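Local coordinates for protein hydroxyethylthiazole kinase (Pyrococcus horikoshii, PDB 3HPD) that probably phosphorylates the hydroxyl group of 4-methyl-5-beta-hydroxyethylthiazole with ATP and magnesium, a step in thiamine diphosphate biosynthesis, at residues Gly202-Val207 / Thr215-Thr220. Numbering follows the deposited sequence.
Sequences GAFVAV and TSALVT
Phe204, near the C-terminal end of helix 193-205, lays its ring against Ser216, Ala217 and Thr220 of the next helix, 210-231, in a buried helix-helix contact without hydrogen bonds between the two segments, not far from the centre of the chain. It illustrates how one aromatic can pack against a helix by lying on its backbone. With chi1 at -79°, CG stands beside the backbone N and the ring reaches across to the neighbouring helix. One face lies over Ser216 and Ala217: Ser216 CB makes a CH-pi contact, 4.0 Å from the Phe204 ring centroid and 25° off its normal, while Ala217 N sits above the same face, offset toward the rim. Beside the small Ala217 the ring reaches main chain, Phe204 CE2 coming to 3.7 Å from Ala217 CA, and the Ala217 methyl adds an apolar contact, CB to Phe204 CD2 at 3.8 Å. At the far end of the ring, Phe204 CZ passes 3.7 Å from Thr220 OG1. The Thr220 hydroxyl approaches the ring obliquely and its OG1 donates to Ser216 O at 2.9 Å; Thr220 N reaches the same oxygen from the opposite face of the carbonyl plane, so two donors grip one acceptor. Ser216 OG is hydrogen-bonded to Lys212 O, one turn back. Leu37 of helix 27-37 touches both Phe204 and Thr220. An alanine in place of Phe204 would probably open a gap between the two helices and leave Ser216 CB and the Ala217 backbone without their aromatic cover. The contact thus joins two successive helices that follow strand 177-180 in the alpha/beta fold of the ribokinase-like Thz kinase family, with the side chain of Ala217 about 7 Å from that of Lys118, predicted to bind ATP.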
ATOM      1  N   GLY A 202     -15.405  -3.341 -11.985  1.00 10.83           N
ATOM      2  CA  GLY A 202     -15.766  -1.952 -12.211  1.00 10.75           C
ATOM      3  C   GLY A 202     -15.437  -1.536 -13.634  1.00 11.32           C
ATOM      4  O   GLY A 202     -16.186  -0.781 -14.260  1.00 12.24           O
ATOM      5  N   ALA A 203     -14.311  -2.023 -14.149  1.00 11.07           N
ATOM      6  CA  ALA A 203     -13.906  -1.702 -15.514  1.00 10.07           C
ATOM      7  C   ALA A 203     -14.833  -2.381 -16.523  1.00 11.25           C
ATOM      8  O   ALA A 203     -15.267  -1.762 -17.493  1.00 10.51           O
ATOM      9  CB  ALA A 203     -12.461  -2.136 -15.753  1.00 11.41           C
ATOM     10  N   PHE A 204     -15.142  -3.653 -16.290  1.00 10.85           N
ATOM     11  CA  PHE A 204     -16.015  -4.391 -17.196  1.00 10.22           C
ATOM     12  C   PHE A 204     -17.445  -3.867 -17.208  1.00 11.91           C
ATOM     13  O   PHE A 204     -18.071  -3.793 -18.263  1.00 12.11           O
ATOM     14  CB  PHE A 204     -16.024  -5.877 -16.829  1.00 11.37           C
ATOM     15  CG  PHE A 204     -14.815  -6.627 -17.311  1.00 11.97           C
ATOM     16  CD1 PHE A 204     -14.706  -7.009 -18.645  1.00 12.19           C
ATOM     17  CD2 PHE A 204     -13.782  -6.945 -16.434  1.00 11.10           C
ATOM     18  CE1 PHE A 204     -13.580  -7.697 -19.104  1.00 13.25           C
ATOM     19  CE2 PHE A 204     -12.650  -7.631 -16.879  1.00 12.61           C
ATOM     20  CZ  PHE A 204     -12.550  -8.010 -18.217  1.00 12.59           C
ATOM     21  N   VAL A 205     -17.963  -3.494 -16.042  1.00 12.25           N
ATOM     22  CA  VAL A 205     -19.339  -3.013 -15.971  1.00 14.37           C
ATOM     23  C   VAL A 205     -19.509  -1.651 -16.645  1.00 15.91           C
ATOM     24  O   VAL A 205     -20.624  -1.232 -16.953  1.00 14.44           O
ATOM     25  CB  VAL A 205     -19.842  -2.968 -14.498  1.00 16.23           C
ATOM     26  CG1 VAL A 205     -19.364  -1.707 -13.799  1.00 15.33           C
ATOM     27  CG2 VAL A 205     -21.354  -3.083 -14.471  1.00 18.12           C
ATOM     28  N   ALA A 206     -18.396  -0.968 -16.894  1.00 14.83           N
ATOM     29  CA  ALA A 206     -18.445   0.324 -17.561  1.00 17.69           C
ATOM     30  C   ALA A 206     -18.686   0.127 -19.060  1.00 18.01           C
ATOM     31  O   ALA A 206     -19.140   1.044 -19.747  1.00 19.24           O
ATOM     32  CB  ALA A 206     -17.135   1.081 -17.340  1.00 17.23           C
ATOM     33  N   VAL A 207     -18.399  -1.071 -19.565  1.00 17.71           N
ATOM     34  CA  VAL A 207     -18.567  -1.343 -20.991  1.00 19.03           C
ATOM     35  C   VAL A 207     -19.538  -2.466 -21.372  1.00 19.13           C
ATOM     36  O   VAL A 207     -19.767  -2.709 -22.555  1.00 18.34           O
ATOM     37  CB  VAL A 207     -17.200  -1.640 -21.658  1.00 20.58           C
ATOM     38  CG1 VAL A 207     -16.271  -0.444 -21.495  1.00 21.82           C
ATOM     39  CG2 VAL A 207     -16.576  -2.887 -21.047  1.00 18.64           C
ATOM     40  N   THR A 215     -18.987 -11.825 -14.784  1.00 13.31           N
ATOM     41  CA  THR A 215     -18.527 -13.137 -15.231  1.00 13.70           C
ATOM     42  C   THR A 215     -17.197 -12.970 -15.960  1.00 12.56           C
ATOM     43  O   THR A 215     -16.272 -13.758 -15.768  1.00 11.97           O
ATOM     44  CB  THR A 215     -19.543 -13.809 -16.196  1.00 13.44           C
ATOM     45  OG1 THR A 215     -20.797 -13.994 -15.528  1.00 13.82           O
ATOM     46  CG2 THR A 215     -19.023 -15.161 -16.660  1.00 14.60           C
ATOM     47  N   SER A 216     -17.102 -11.938 -16.796  1.00 12.26           N
ATOM     48  CA  SER A 216     -15.871 -11.685 -17.542  1.00 12.13           C
ATOM     49  C   SER A 216     -14.707 -11.376 -16.605  1.00 12.56           C
ATOM     50  O   SER A 216     -13.578 -11.807 -16.840  1.00 10.74           O
ATOM     51  CB  SER A 216     -16.061 -10.516 -18.513  1.00 13.64           C
ATOM     52  OG  SER A 216     -17.038 -10.822 -19.492  1.00 14.52           O
ATOM     53  N   ALA A 217     -14.984 -10.625 -15.546  1.00 10.90           N
ATOM     54  CA  ALA A 217     -13.947 -10.258 -14.585  1.00 11.81           C
ATOM     55  C   ALA A 217     -13.404 -11.492 -13.872  1.00 11.61           C
ATOM     56  O   ALA A 217     -12.196 -11.632 -13.686  1.00 10.61           O
ATOM     57  CB  ALA A 217     -14.504  -9.274 -13.566  1.00 10.39           C
ATOM     58  N   LEU A 218     -14.305 -12.389 -13.484  1.00 10.86           N
ATOM     59  CA  LEU A 218     -13.918 -13.606 -12.783  1.00 11.86           C
ATOM     60  C   LEU A 218     -13.118 -14.556 -13.664  1.00 12.13           C
ATOM     61  O   LEU A 218     -12.158 -15.173 -13.205  1.00 12.24           O
ATOM     62  CB  LEU A 218     -15.163 -14.307 -12.231  1.00 10.94           C
ATOM     63  CG  LEU A 218     -15.778 -13.601 -11.018  1.00 11.18           C
ATOM     64  CD1 LEU A 218     -17.240 -13.985 -10.865  1.00 14.42           C
ATOM     65  CD2 LEU A 218     -14.982 -13.957  -9.766  1.00 13.40           C
ATOM     66  N   VAL A 219     -13.508 -14.672 -14.930  1.00 11.35           N
ATOM     67  CA  VAL A 219     -12.797 -15.546 -15.854  1.00 11.04           C
ATOM     68  C   VAL A 219     -11.414 -14.971 -16.147  1.00 11.09           C
ATOM     69  O   VAL A 219     -10.406 -15.674 -16.084  1.00  9.69           O
ATOM     70  CB  VAL A 219     -13.578 -15.708 -17.177  1.00 11.81           C
ATOM     71  CG1 VAL A 219     -12.691 -16.345 -18.242  1.00 10.91           C
ATOM     72  CG2 VAL A 219     -14.816 -16.564 -16.933  1.00  9.96           C
ATOM     73  N   THR A 220     -11.371 -13.682 -16.461  1.00 11.16           N
ATOM     74  CA  THR A 220     -10.105 -13.026 -16.761  1.00 12.51           C
ATOM     75  C   THR A 220      -9.125 -13.121 -15.597  1.00 12.81           C
ATOM     76  O   THR A 220      -7.961 -13.479 -15.784  1.00 11.41           O
ATOM     77  CB  THR A 220     -10.332 -11.542 -17.120  1.00 14.20           C
ATOM     78  OG1 THR A 220     -11.114 -11.464 -18.317  1.00 16.59           O
ATOM     79  CG2 THR A 220      -9.008 -10.836 -17.348  1.00 16.79           C
TER